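Local coordinates for superoxide dismutase (Candida albicans, PDB 4GUN), which probably disproportionates superoxide to hydrogen peroxide and dioxygen at a bound manganese ion, protecting the cell from toxic radicals, at residues A127-S132 against V149-N154; L17-P22 against L87-K92; K26-L31 against Y177-N182; H77-L82 against W134-K139. The protein carries 2 engineered substitutions. One frame throughout, in Å; residues are numbered along the deposited sequence.

Contact 4 lies near the centre of the chain, whereas contacts 1 and 3 are surface contacts of this chain that both touch the second subunit. Contact 2 is buried but peripheral, between loops. Contacts 1 and 4 share one antiparallel sheet, where backbone bonds join V150 to F136 and T152 to W134. Contacts 2 and 3 meet through bonds from Q179 NE2 to P22 O and from N29 ND2 to L17 O. The chemistry of the four differs: contact 4 is aromatic and metal-bound, contact 3 wholly apolar across its segments, contact 2 apolar with a water bridge, and contact 1 chiefly a backbone hydrogen bond beside a small aliphatic patch.

Contact 1 (A127-S132 against V149-N154); sequences AGIQGS and VVTTAN
S132 and N154 form the close end of this contact, their CA atoms only 4.8 Å apart. The backbone N154 N donates to S132 O at 2.7 Å, an almost straight bond (174° at the hydrogen), although the donor stands well above the carbonyl plane. The same oxygen also receives a CA-H from A153, with CA 3.5 Å away. N154 CG lies beside its own backbone N (chi1 -60°), which bends the amide back over the serine until OD1 is 3.6 Å from S132 CB. A water accepts a hydrogen bond from S132 N at 2.9 Å; it also lies close to N154 OD1, but it has more acceptors within reach than protons, and that bond is doubtful. S132 OG turns to S132 OG of the second subunit, a hydrogen bond between the two copies of one residue, and N154 also packs on G131 of that subunit.

Toward the other end the chains diverge, the CA atoms of I129 and T151 being 7.3 Å apart, and both residues are partly exposed. Contact here is reduced to aliphatic groups lying alongside each other: T151 CG2 lies 3.7 Å from I129 CG1 and also touches I129 CD1. T151 CG2 is anti to its carbonyl carbon, which presents the methyl to the isoleucine.

The S132–N154 bond lies at the open end of the antiparallel hairpin of strands 133-140 and 146-153. With the side chain of S132 about 8 Å from the manganese ion, the arrangement belongs to the subunit interface beside the metal site of an iron/manganese superoxide dismutase.

Contact 2 (L17-P22 against L87-K92); sequences LDALEP and LAPVSK
A type I beta turn running from D18 to E21, just before helix 26-56, presses its two central residues, A19 and L20, against P89 and L87 in the loop that follows helix 60-85. L20 does most of the filling. Its CG sits beside the backbone N (chi1 -48°), and the two branches divide the work: CD1 meets L87 CD1 at 3.8 Å, the two side chains crossing at about a right angle, while CD2 lies on the backbone, 3.9 Å from A88 C and 3.8 Å from P89 N. A19 touches the CB–CG side of the proline ring, with A19 CB 3.8 Å from P89 CG and A19 O 3.5 Å from P89 CB.

No direct hydrogen bond crosses the contact. Instead one water joins the chains, donating to A19 O at 2.7 Å and accepting from V90 N at 2.7 Å, at the start of the short 3-10 turn 90-91. The carbonyl of the turn and the first amide after the proline thus share a solvent bridge beside the apolar patch.

W15 lies against both L20 and P89. On the helical side L20 reaches N29 of helix 26-56, while L87 packs on V194 and A88 makes a backbone hydrogen bond with V194, in the loop between helices 184-191 and 197-205.

Contact 3 (K26-L31 against Y177-N182); sequences KEINDL and YLQYQN
Aliphatic contact accounts for the meeting of I28 and L31, on the first turns of helix 26-56, with L178 and Q179 of the short helix 177-180. The side chains of I28 and L178 run antiparallel alongside each other, bringing I28 CG1 to 3.9 Å from L178 CB. Beyond it, I28 CD1 reaches across to Q179 CB at 3.7 Å and lies equally near Q179 N. One turn further along helix 26-56 the leucines touch tip to tip, L31 CD1 being 3.5 Å from L178 CD1, with their side chains crossing at about a right angle.

Several polar ends find partners outside the two segments. Q179 CG is anti to the backbone N (chi1 -172°) and the chain runs on extended, carrying NE2 away to P22 O. Y180 OH bonds to Y23 O, and Y177 OH to H36 NE2 of the second subunit. The short helix closes with Q181 N bonded to Y177 O at 2.9 Å, after which Q181 turns to positive phi.

Between the segments themselves no hydrogen bond forms, and attraction must come mainly from van der Waals contact and burial of methyl and methylene groups. The I28 side chain is about 4 Å from that of the metal ligand H32, so the apolar surface adjoins the manganese site.

Contact 4 (H77-L82 against W134-K139); sequences HTNHSL and WAFIVK. With MN (manganese (II) ion), chain Q.
H80 and W134 meet edge to face where helix 60-85 of the alpha-hairpin domain packs on strand 133-140 of the C-terminal domain, the junction that encloses the metal in iron/manganese superoxide dismutases. H80 NE2 binds the manganese ion at 2.1 Å. H32, D170, H174 and a water, the last 2.2 Å from the metal, complete its shell.

Around this ligand, W134 turns the edge of its six-membered ring to one face of the imidazole. The planes stand at 90°, and W134 CZ2 lies 3.7 Å from H80 CE1. On the other nitrogen, H80 ND1 is hydrogen-bonded to G76 O, one turn earlier in the helix, which would help to fix the imidazole's rotation.

Further out, N79 covers one face of the tryptophan. N79 CB, directed at the strand by the helix backbone, makes a CH-pi contact 3.6 Å from the centroid of the W134 six-membered ring; chi1 of -71°, CG beside the backbone N, sends the amide on toward F136. N79 OD1 comes to 3.2 Å from F136 CZ at that ring's edge, and L82 CD1 touches F136 CE1 at 4.2 Å. The amide itself is held by T157 at OD1 and by D156 O and Q155 OE1 at ND2. N79 ND2 and W134 NE1 lie 3.5 Å apart, but both are donors, and no bond links them.

Contact 1 (A127-S132 against V149-N154)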
loop_
_atom_site.group_PDB
_atom_site.type_symbol
_atom_site.label_atom_id
_atom_site.label_comp_id
_atom_site.label_asym_id
_atom_site.label_seq_id
_atom_site.Cartn_x
_atom_site.Cartn_y
_atom_site.Cartn_z
ATOM N N ALA A 127 -16.089 -5.370 -10.102
ATOM C CA ALA A 127 -16.223 -4.101 -10.840
ATOM C C ALA A 127 -15.366 -2.960 -10.223
ATOM O O ALA A 127 -14.786 -2.156 -10.951
ATOM C CB ALA A 127 -17.681 -3.681 -10.873
ATOM N N GLY A 128 -15.292 -2.922 -8.891
ATOM C CA GLY A 128 -14.549 -1.914 -8.144
ATOM C C GLY A 128 -13.055 -2.136 -8.011
ATOM O O GLY A 128 -12.379 -1.282 -7.446
ATOM N N ILE A 129 -12.509 -3.256 -8.532
ATOM C CA ILE A 129 -11.054 -3.489 -8.490
ATOM C C ILE A 129 -10.387 -2.509 -9.491
ATOM O O ILE A 129 -10.745 -2.523 -10.655
ATOM C CB ILE A 129 -10.651 -4.981 -8.800
ATOM C CG1 ILE A 129 -11.050 -5.925 -7.671
ATOM C CG2 ILE A 129 -9.136 -5.120 -9.090
ATOM C CD1 ILE A 129 -11.153 -7.438 -8.064
ATOM N N GLN A 130 -9.399 -1.722 -9.036
ATOM C CA GLN A 130 -8.607 -0.788 -9.848
ATOM C C GLN A 130 -7.246 -1.393 -10.063
ATOM O O GLN A 130 -6.564 -1.700 -9.089
ATOM C CB GLN A 130 -8.474 0.557 -9.139
ATOM C CG GLN A 130 -9.803 1.273 -8.898
ATOM C CD GLN A 130 -9.633 2.456 -7.978
ATOM O OE1 GLN A 130 -8.595 2.635 -7.318
ATOM N NE2 GLN A 130 -10.653 3.295 -7.913
ATOM N N GLY A 131 -6.889 -1.655 -11.318
ATOM C CA GLY A 131 -5.631 -2.327 -11.648
ATOM C C GLY A 131 -5.751 -3.840 -11.629
ATOM O O GLY A 131 -6.791 -4.390 -11.986
ATOM N N SER A 132 -4.691 -4.531 -11.210
ATOM C CA SER A 132 -4.666 -5.995 -11.167
ATOM C C SER A 132 -5.110 -6.502 -9.802
ATOM O O SER A 132 -4.777 -5.910 -8.779
ATOM C CB SER A 132 -3.280 -6.527 -11.525
ATOM O OG SER A 132 -2.919 -6.158 -12.848
ATOM N N VAL A 149 -17.204 -11.494 0.927
ATOM C CA VAL A 149 -16.576 -11.312 -0.385
ATOM C C VAL A 149 -15.480 -10.267 -0.154
ATOM O O VAL A 149 -15.776 -9.195 0.386
ATOM C CB VAL A 149 -17.553 -10.902 -1.536
ATOM C CG1 VAL A 149 -16.833 -10.929 -2.890
ATOM C CG2 VAL A 149 -18.786 -11.813 -1.580
ATOM N N VAL A 150 -14.223 -10.602 -0.512
ATOM C CA VAL A 150 -13.042 -9.727 -0.343
ATOM C C VAL A 150 -12.270 -9.589 -1.678
ATOM O O VAL A 150 -12.407 -10.430 -2.556
ATOM C CB VAL A 150 -12.124 -10.230 0.828
ATOM C CG1 VAL A 150 -11.510 -11.577 0.517
ATOM C CG2 VAL A 150 -11.023 -9.231 1.183
ATOM N N THR A 151 -11.491 -8.522 -1.827
ATOM C CA THR A 151 -10.637 -8.354 -3.006
ATOM C C THR A 151 -9.187 -8.236 -2.560
ATOM O O THR A 151 -8.916 -7.774 -1.452
ATOM C CB THR A 151 -11.019 -7.138 -3.865
ATOM O OG1 THR A 151 -10.844 -5.959 -3.086
ATOM C CG2 THR A 151 -12.412 -7.242 -4.466
ATOM N N THR A 152 -8.259 -8.636 -3.431
ATOM C CA THR A 152 -6.836 -8.485 -3.171
ATOM C C THR A 152 -6.246 -7.804 -4.391
ATOM O O THR A 152 -6.822 -7.908 -5.480
ATOM C CB THR A 152 -6.148 -9.818 -2.829
ATOM O OG1 THR A 152 -5.941 -10.588 -4.013
ATOM C CG2 THR A 152 -6.869 -10.622 -1.726
ATOM N N ALA A 153 -5.112 -7.090 -4.221
ATOM C CA ALA A 153 -4.467 -6.421 -5.348
ATOM C C ALA A 153 -3.380 -7.336 -5.849
ATOM O O ALA A 153 -2.791 -8.059 -5.044
ATOM C CB ALA A 153 -3.875 -5.089 -4.893
ATOM N N ASN A 154 -3.097 -7.311 -7.174
ATOM C CA ASN A 154 -2.000 -8.061 -7.780
ATOM C C ASN A 154 -2.053 -9.552 -7.480
ATOM O O ASN A 154 -3.051 -10.192 -7.821
ATOM C CB ASN A 154 -0.628 -7.419 -7.406
ATOM C CG ASN A 154 -0.499 -5.993 -7.883
ATOM O OD1 ASN A 154 -1.139 -5.592 -8.845
ATOM N ND2 ASN A 154 0.332 -5.189 -7.228
HETATM O O HOH W 1 -2.153 -3.649 -10.144
#

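Contact 2 (L17-P22 against L87-K92)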
loop_
_atom_site.group_PDB
_atom_site.type_symbol
_atom_site.label_atom_id
_atom_site.label_comp_id
_atom_site.label_asym_id
_atom_site.label_seq_id
_atom_site.Cartn_x
_atom_site.Cartn_y
_atom_site.Cartn_z
ATOM N N LEU A 17 -8.150 -27.248 -22.678
ATOM C CA LEU A 17 -7.993 -25.795 -22.821
ATOM C C LEU A 17 -9.184 -25.066 -23.474
ATOM O O LEU A 17 -9.488 -23.907 -23.142
ATOM C CB LEU A 17 -6.693 -25.480 -23.562
ATOM C CG LEU A 17 -5.403 -25.851 -22.864
ATOM C CD1 LEU A 17 -4.250 -25.896 -23.860
ATOM C CD2 LEU A 17 -5.090 -24.871 -21.719
ATOM N N ASP A 18 -9.872 -25.754 -24.372
ATOM C CA ASP A 18 -11.009 -25.176 -25.087
ATOM C C ASP A 18 -12.384 -25.497 -24.441
ATOM O O ASP A 18 -13.417 -25.088 -24.962
ATOM C CB ASP A 18 -10.969 -25.661 -26.552
ATOM C CG ASP A 18 -11.224 -27.156 -26.740
ATOM O OD1 ASP A 18 -11.391 -27.584 -27.898
ATOM O OD2 ASP A 18 -11.214 -27.903 -25.725
ATOM N N ALA A 19 -12.380 -26.228 -23.322
ATOM C CA ALA A 19 -13.585 -26.710 -22.633
ATOM C C ALA A 19 -14.410 -25.647 -21.902
ATOM O O ALA A 19 -15.557 -25.927 -21.549
ATOM C CB ALA A 19 -13.222 -27.873 -21.710
ATOM N N LEU A 20 -13.853 -24.422 -21.696
ATOM C CA LEU A 20 -14.552 -23.297 -21.037
ATOM C C LEU A 20 -15.234 -22.368 -22.044
ATOM O O LEU A 20 -15.928 -21.429 -21.647
ATOM C CB LEU A 20 -13.621 -22.507 -20.065
ATOM C CG LEU A 20 -12.765 -23.333 -19.047
ATOM C CD1 LEU A 20 -12.218 -22.418 -17.953
ATOM C CD2 LEU A 20 -13.576 -24.484 -18.400
ATOM N N GLU A 21 -15.061 -22.647 -23.361
ATOM C CA GLU A 21 -15.691 -21.877 -24.453
ATOM C C GLU A 21 -17.219 -22.037 -24.383
ATOM O O GLU A 21 -17.660 -23.116 -23.989
ATOM C CB GLU A 21 -15.148 -22.356 -25.814
ATOM C CG GLU A 21 -13.740 -21.839 -26.054
ATOM C CD GLU A 21 -13.056 -22.285 -27.328
ATOM O OE1 GLU A 21 -13.684 -22.998 -28.144
ATOM O OE2 GLU A 21 -11.875 -21.916 -27.507
ATOM N N PRO A 22 -18.048 -20.994 -24.665
ATOM C CA PRO A 22 -17.691 -19.657 -25.175
ATOM C C PRO A 22 -17.357 -18.605 -24.113
ATOM O O PRO A 22 -17.236 -17.432 -24.449
ATOM C CB PRO A 22 -18.947 -19.267 -25.973
ATOM C CG PRO A 22 -20.077 -19.865 -25.167
ATOM C CD PRO A 22 -19.521 -21.152 -24.577
ATOM N N LEU A 87 -12.942 -23.840 -11.666
ATOM C CA LEU A 87 -13.444 -23.693 -13.023
ATOM C C LEU A 87 -13.729 -25.094 -13.526
ATOM O O LEU A 87 -12.992 -26.021 -13.198
ATOM C CB LEU A 87 -12.420 -22.997 -13.946
ATOM C CG LEU A 87 -12.204 -21.477 -13.751
ATOM C CD1 LEU A 87 -11.035 -20.994 -14.580
ATOM C CD2 LEU A 87 -13.463 -20.666 -14.097
ATOM N N ALA A 88 -14.791 -25.263 -14.292
ATOM C CA ALA A 88 -15.164 -26.582 -14.821
ATOM C C ALA A 88 -16.013 -26.417 -16.071
ATOM O O ALA A 88 -16.870 -25.524 -16.106
ATOM C CB ALA A 88 -15.954 -27.374 -13.779
ATOM N N PRO A 89 -15.845 -27.294 -17.085
ATOM C CA PRO A 89 -16.739 -27.224 -18.258
ATOM C C PRO A 89 -18.203 -27.405 -17.847
ATOM O O PRO A 89 -18.482 -28.000 -16.792
ATOM C CB PRO A 89 -16.297 -28.404 -19.131
ATOM C CG PRO A 89 -15.014 -28.890 -18.574
ATOM C CD PRO A 89 -14.893 -28.426 -17.173
ATOM N N VAL A 90 -19.140 -26.881 -18.657
ATOM C CA VAL A 90 -20.576 -27.011 -18.387
ATOM C C VAL A 90 -20.943 -28.508 -18.219
ATOM O O VAL A 90 -21.583 -28.872 -17.227
ATOM C CB VAL A 90 -21.456 -26.238 -19.418
ATOM C CG1 VAL A 90 -22.942 -26.572 -19.259
ATOM C CG2 VAL A 90 -21.241 -24.728 -19.293
ATOM N N SER A 91 -20.399 -29.368 -19.103
ATOM C CA SER A 91 -20.576 -30.832 -19.110
ATOM C C SER A 91 -20.041 -31.533 -17.834
ATOM O O SER A 91 -20.411 -32.676 -17.565
ATOM C CB SER A 91 -19.901 -31.428 -20.346
ATOM O OG SER A 91 -18.489 -31.464 -20.197
ATOM N N LYS A 92 -19.182 -30.846 -17.052
ATOM C CA LYS A 92 -18.591 -31.383 -15.825
ATOM C C LYS A 92 -19.099 -30.683 -14.533
ATOM O O LYS A 92 -18.431 -30.723 -13.496
ATOM C CB LYS A 92 -17.052 -31.371 -15.931
HETATM O O HOH W 2 -18.174 -25.750 -20.918
#

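Contact 3 (K26-L31 against Y177-N182)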
loop_
_atom_site.group_PDB
_atom_site.type_symbol
_atom_site.label_atom_id
_atom_site.label_comp_id
_atom_site.label_asym_id
_atom_site.label_seq_id
_atom_site.Cartn_x
_atom_site.Cartn_y
_atom_site.Cartn_z
ATOM N N LYS A 26 -9.806 -20.832 -25.535
ATOM C CA LYS A 26 -8.612 -21.686 -25.476
ATOM C C LYS A 26 -7.366 -20.785 -25.507
ATOM O O LYS A 26 -6.398 -21.050 -24.801
ATOM C CB LYS A 26 -8.565 -22.657 -26.677
ATOM C CG LYS A 26 -7.281 -23.472 -26.725
ATOM C CD LYS A 26 -7.329 -24.656 -27.653
ATOM C CE LYS A 26 -5.926 -25.206 -27.794
ATOM N NZ LYS A 26 -5.847 -26.242 -28.850
ATOM N N GLU A 27 -7.409 -19.715 -26.330
ATOM C CA GLU A 27 -6.303 -18.774 -26.543
ATOM C C GLU A 27 -5.876 -18.100 -25.239
ATOM O O GLU A 27 -4.686 -18.133 -24.909
ATOM C CB GLU A 27 -6.641 -17.780 -27.681
ATOM C CG GLU A 27 -6.727 -18.444 -29.061
ATOM C CD GLU A 27 -7.756 -19.556 -29.208
ATOM O OE1 GLU A 27 -8.895 -19.374 -28.715
ATOM O OE2 GLU A 27 -7.394 -20.643 -29.718
ATOM N N ILE A 28 -6.857 -17.622 -24.436
ATOM C CA ILE A 28 -6.591 -17.078 -23.085
ATOM C C ILE A 28 -6.053 -18.202 -22.186
ATOM O O ILE A 28 -4.973 -18.053 -21.643
ATOM C CB ILE A 28 -7.836 -16.384 -22.449
ATOM C CG1 ILE A 28 -8.176 -15.070 -23.179
ATOM C CG2 ILE A 28 -7.627 -16.149 -20.925
ATOM C CD1 ILE A 28 -9.615 -14.563 -22.902
ATOM N N ASN A 29 -6.792 -19.332 -22.055
ATOM C CA ASN A 29 -6.385 -20.465 -21.216
ATOM C C ASN A 29 -4.962 -20.985 -21.497
ATOM O O ASN A 29 -4.198 -21.233 -20.567
ATOM C CB ASN A 29 -7.430 -21.595 -21.288
ATOM C CG ASN A 29 -8.722 -21.318 -20.540
ATOM O OD1 ASN A 29 -8.768 -20.524 -19.599
ATOM N ND2 ASN A 29 -9.802 -22.004 -20.909
ATOM N N ASP A 30 -4.586 -21.114 -22.774
ATOM C CA ASP A 30 -3.236 -21.591 -23.124
ATOM C C ASP A 30 -2.134 -20.632 -22.624
ATOM O O ASP A 30 -1.125 -21.076 -22.077
ATOM C CB ASP A 30 -3.107 -21.816 -24.637
ATOM C CG ASP A 30 -1.888 -22.632 -25.024
ATOM O OD1 ASP A 30 -1.274 -23.247 -24.127
ATOM O OD2 ASP A 30 -1.580 -22.696 -26.223
ATOM N N LEU A 31 -2.340 -19.328 -22.790
ATOM C CA LEU A 31 -1.367 -18.329 -22.317
ATOM C C LEU A 31 -1.408 -18.244 -20.807
ATOM O O LEU A 31 -0.360 -18.192 -20.149
ATOM C CB LEU A 31 -1.682 -16.954 -22.901
ATOM C CG LEU A 31 -1.374 -16.774 -24.374
ATOM C CD1 LEU A 31 -2.031 -15.508 -24.896
ATOM C CD2 LEU A 31 0.138 -16.778 -24.636
ATOM N N TYR A 177 -8.720 -10.043 -21.543
ATOM C CA TYR A 177 -8.412 -9.140 -22.650
ATOM C C TYR A 177 -8.497 -9.636 -24.080
ATOM O O TYR A 177 -9.062 -8.922 -24.909
ATOM C CB TYR A 177 -7.144 -8.313 -22.433
ATOM C CG TYR A 177 -7.348 -6.893 -22.925
ATOM C CD1 TYR A 177 -7.066 -6.539 -24.247
ATOM C CD2 TYR A 177 -7.844 -5.907 -22.077
ATOM C CE1 TYR A 177 -7.272 -5.234 -24.710
ATOM C CE2 TYR A 177 -8.063 -4.598 -22.534
ATOM C CZ TYR A 177 -7.789 -4.273 -23.854
ATOM O OH TYR A 177 -8.007 -2.990 -24.304
ATOM N N LEU A 178 -7.943 -10.823 -24.391
ATOM C CA LEU A 178 -7.995 -11.315 -25.776
ATOM C C LEU A 178 -9.428 -11.522 -26.295
ATOM O O LEU A 178 -9.697 -11.241 -27.464
ATOM C CB LEU A 178 -7.141 -12.568 -25.967
ATOM C CG LEU A 178 -5.604 -12.436 -25.861
ATOM C CD1 LEU A 178 -4.979 -13.801 -25.801
ATOM C CD2 LEU A 178 -4.991 -11.692 -27.060
ATOM N N GLN A 179 -10.371 -11.910 -25.401
ATOM C CA GLN A 179 -11.765 -12.137 -25.774
ATOM C C GLN A 179 -12.638 -10.919 -25.584
ATOM O O GLN A 179 -13.418 -10.593 -26.465
ATOM C CB GLN A 179 -12.357 -13.341 -24.998
ATOM C CG GLN A 179 -13.770 -13.781 -25.472
ATOM C CD GLN A 179 -14.282 -15.048 -24.809
ATOM O OE1 GLN A 179 -13.531 -15.988 -24.494
ATOM N NE2 GLN A 179 -15.590 -15.116 -24.601
ATOM N N TYR A 180 -12.562 -10.288 -24.414
ATOM C CA TYR A 180 -13.448 -9.202 -24.030
ATOM C C TYR A 180 -12.926 -7.792 -24.222
ATOM O O TYR A 180 -13.731 -6.865 -24.178
ATOM C CB TYR A 180 -13.902 -9.418 -22.585
ATOM C CG TYR A 180 -14.686 -10.704 -22.388
ATOM C CD1 TYR A 180 -16.057 -10.746 -22.617
ATOM C CD2 TYR A 180 -14.050 -11.887 -21.998
ATOM C CE1 TYR A 180 -16.786 -11.914 -22.434
ATOM C CE2 TYR A 180 -14.773 -13.063 -21.796
ATOM C CZ TYR A 180 -16.142 -13.072 -22.033
ATOM O OH TYR A 180 -16.897 -14.208 -21.892
ATOM N N GLN A 181 -11.617 -7.619 -24.487
ATOM C CA GLN A 181 -10.984 -6.297 -24.623
ATOM C C GLN A 181 -11.223 -5.485 -23.334
ATOM O O GLN A 181 -11.062 -6.042 -22.247
ATOM C CB GLN A 181 -11.420 -5.544 -25.905
ATOM C CG GLN A 181 -10.712 -6.027 -27.180
ATOM C CD GLN A 181 -11.385 -7.222 -27.790
ATOM O OE1 GLN A 181 -12.517 -7.145 -28.280
ATOM N NE2 GLN A 181 -10.708 -8.362 -27.764
ATOM N N ASN A 182 -11.610 -4.212 -23.440
ATOM C CA ASN A 182 -11.863 -3.338 -22.274
ATOM C C ASN A 182 -13.144 -3.715 -21.504
ATOM O O ASN A 182 -13.346 -3.218 -20.385
ATOM C CB ASN A 182 -12.042 -1.881 -22.767
ATOM C CG ASN A 182 -13.174 -1.750 -23.746
ATOM O OD1 ASN A 182 -13.146 -2.313 -24.848
ATOM N ND2 ASN A 182 -14.197 -1.010 -23.369
#

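Contact 4 (H77-L82 against W134-K139)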
loop_
_atom_site.group_PDB
_atom_site.type_symbol
_atom_site.label_atom_id
_atom_site.label_comp_id
_atom_site.label_asym_id
_atom_site.label_seq_id
_atom_site.Cartn_x
_atom_site.Cartn_y
_atom_site.Cartn_z
ATOM N N HIS A 77 1.035 -18.390 -7.751
ATOM C CA HIS A 77 0.884 -19.853 -7.847
ATOM C C HIS A 77 -0.353 -20.328 -7.090
ATOM O O HIS A 77 -1.130 -21.120 -7.631
ATOM C CB HIS A 77 2.123 -20.584 -7.308
ATOM C CG HIS A 77 1.937 -22.071 -7.206
ATOM N ND1 HIS A 77 1.818 -22.876 -8.348
ATOM C CD2 HIS A 77 1.918 -22.866 -6.107
ATOM C CE1 HIS A 77 1.704 -24.118 -7.895
ATOM N NE2 HIS A 77 1.728 -24.159 -6.556
ATOM N N THR A 78 -0.525 -19.827 -5.844
ATOM C CA THR A 78 -1.650 -20.163 -4.961
ATOM C C THR A 78 -2.971 -19.723 -5.589
ATOM O O THR A 78 -3.920 -20.519 -5.635
ATOM C CB THR A 78 -1.444 -19.521 -3.578
ATOM O OG1 THR A 78 -0.267 -20.074 -2.997
ATOM C CG2 THR A 78 -2.644 -19.730 -2.643
ATOM N N ASN A 79 -3.028 -18.473 -6.074
ATOM C CA ASN A 79 -4.248 -17.906 -6.700
ATOM C C ASN A 79 -4.659 -18.654 -7.973
ATOM O O ASN A 79 -5.828 -19.014 -8.118
ATOM C CB ASN A 79 -4.084 -16.410 -6.970
ATOM C CG ASN A 79 -4.078 -15.534 -5.726
ATOM O OD1 ASN A 79 -4.588 -15.916 -4.671
ATOM N ND2 ASN A 79 -3.531 -14.322 -5.831
ATOM N N HIS A 80 -3.703 -18.885 -8.891
ATOM C CA HIS A 80 -3.982 -19.602 -10.128
ATOM C C HIS A 80 -4.397 -21.060 -9.889
ATOM O O HIS A 80 -5.373 -21.491 -10.486
ATOM C CB HIS A 80 -2.854 -19.420 -11.156
ATOM C CG HIS A 80 -2.841 -18.033 -11.744
ATOM N ND1 HIS A 80 -2.151 -16.998 -11.138
ATOM C CD2 HIS A 80 -3.500 -17.537 -12.817
ATOM C CE1 HIS A 80 -2.363 -15.930 -11.888
ATOM N NE2 HIS A 80 -3.143 -16.210 -12.927
ATOM N N SER A 81 -3.739 -21.774 -8.943
ATOM C CA SER A 81 -4.091 -23.157 -8.552
ATOM C C SER A 81 -5.527 -23.247 -8.038
ATOM O O SER A 81 -6.245 -24.193 -8.388
ATOM C CB SER A 81 -3.130 -23.702 -7.495
ATOM O OG SER A 81 -1.845 -23.912 -8.055
ATOM N N LEU A 82 -5.957 -22.247 -7.226
ATOM C CA LEU A 82 -7.338 -22.150 -6.721
ATOM C C LEU A 82 -8.269 -21.896 -7.903
ATOM O O LEU A 82 -9.337 -22.496 -7.993
ATOM C CB LEU A 82 -7.508 -21.009 -5.704
ATOM C CG LEU A 82 -6.874 -21.158 -4.314
ATOM C CD1 LEU A 82 -6.661 -19.790 -3.671
ATOM C CD2 LEU A 82 -7.725 -22.055 -3.390
ATOM N N TRP A 134 -7.872 -9.739 -7.571
ATOM C CA TRP A 134 -8.750 -10.910 -7.443
ATOM C C TRP A 134 -9.892 -10.588 -6.542
ATOM O O TRP A 134 -9.772 -9.693 -5.711
ATOM C CB TRP A 134 -7.973 -12.066 -6.747
ATOM C CG TRP A 134 -6.854 -12.643 -7.558
ATOM C CD1 TRP A 134 -5.631 -12.088 -7.775
ATOM C CD2 TRP A 134 -6.879 -13.868 -8.302
ATOM N NE1 TRP A 134 -4.908 -12.863 -8.654
ATOM C CE2 TRP A 134 -5.656 -13.958 -9.002
ATOM C CE3 TRP A 134 -7.820 -14.899 -8.450
ATOM C CZ2 TRP A 134 -5.338 -15.050 -9.821
ATOM C CZ3 TRP A 134 -7.513 -15.970 -9.285
ATOM C CH2 TRP A 134 -6.289 -16.035 -9.960
ATOM N N ALA A 135 -10.997 -11.336 -6.677
ATOM C CA ALA A 135 -12.111 -11.345 -5.721
ATOM C C ALA A 135 -12.214 -12.761 -5.173
ATOM O O ALA A 135 -11.982 -13.733 -5.903
ATOM C CB ALA A 135 -13.425 -10.940 -6.358
ATOM N N PHE A 136 -12.502 -12.880 -3.873
ATOM C CA PHE A 136 -12.648 -14.182 -3.252
ATOM C C PHE A 136 -13.911 -14.221 -2.410
ATOM O O PHE A 136 -14.207 -13.273 -1.691
ATOM C CB PHE A 136 -11.451 -14.528 -2.330
ATOM C CG PHE A 136 -10.068 -14.575 -2.927
ATOM C CD1 PHE A 136 -9.494 -15.786 -3.291
ATOM C CD2 PHE A 136 -9.297 -13.423 -3.025
ATOM C CE1 PHE A 136 -8.196 -15.833 -3.809
ATOM C CE2 PHE A 136 -7.999 -13.472 -3.540
ATOM C CZ PHE A 136 -7.459 -14.674 -3.925
ATOM N N ILE A 137 -14.601 -15.358 -2.453
ATOM C CA ILE A 137 -15.671 -15.704 -1.533
ATOM C C ILE A 137 -14.863 -16.440 -0.460
ATOM O O ILE A 137 -14.118 -17.371 -0.799
ATOM C CB ILE A 137 -16.765 -16.606 -2.173
ATOM C CG1 ILE A 137 -17.607 -15.772 -3.175
ATOM C CG2 ILE A 137 -17.662 -17.174 -1.061
ATOM C CD1 ILE A 137 -18.483 -16.573 -4.153
ATOM N N VAL A 138 -14.926 -15.964 0.803
ATOM C CA VAL A 138 -14.102 -16.539 1.881
ATOM C C VAL A 138 -14.954 -17.030 3.035
ATOM O O VAL A 138 -16.016 -16.474 3.271
ATOM C CB VAL A 138 -12.985 -15.563 2.409
ATOM C CG1 VAL A 138 -12.093 -15.042 1.288
ATOM C CG2 VAL A 138 -13.558 -14.402 3.213
ATOM N N LYS A 139 -14.457 -18.033 3.783
ATOM C CA LYS A 139 -15.114 -18.518 5.008
ATOM C C LYS A 139 -14.223 -18.104 6.178
ATOM O O LYS A 139 -13.014 -18.328 6.149
ATOM C CB LYS A 139 -15.301 -20.048 4.973
ATOM C CG LYS A 139 -15.691 -20.689 6.317
ATOM C CD LYS A 139 -15.486 -22.197 6.266
ATOM C CE LYS A 139 -16.175 -22.919 7.412
ATOM N NZ LYS A 139 -15.770 -24.367 7.460
HETATM MN MN MN Q . -4.053 -14.611 -14.000
HETATM O O HOH W 3 -3.716 -13.164 -12.433
#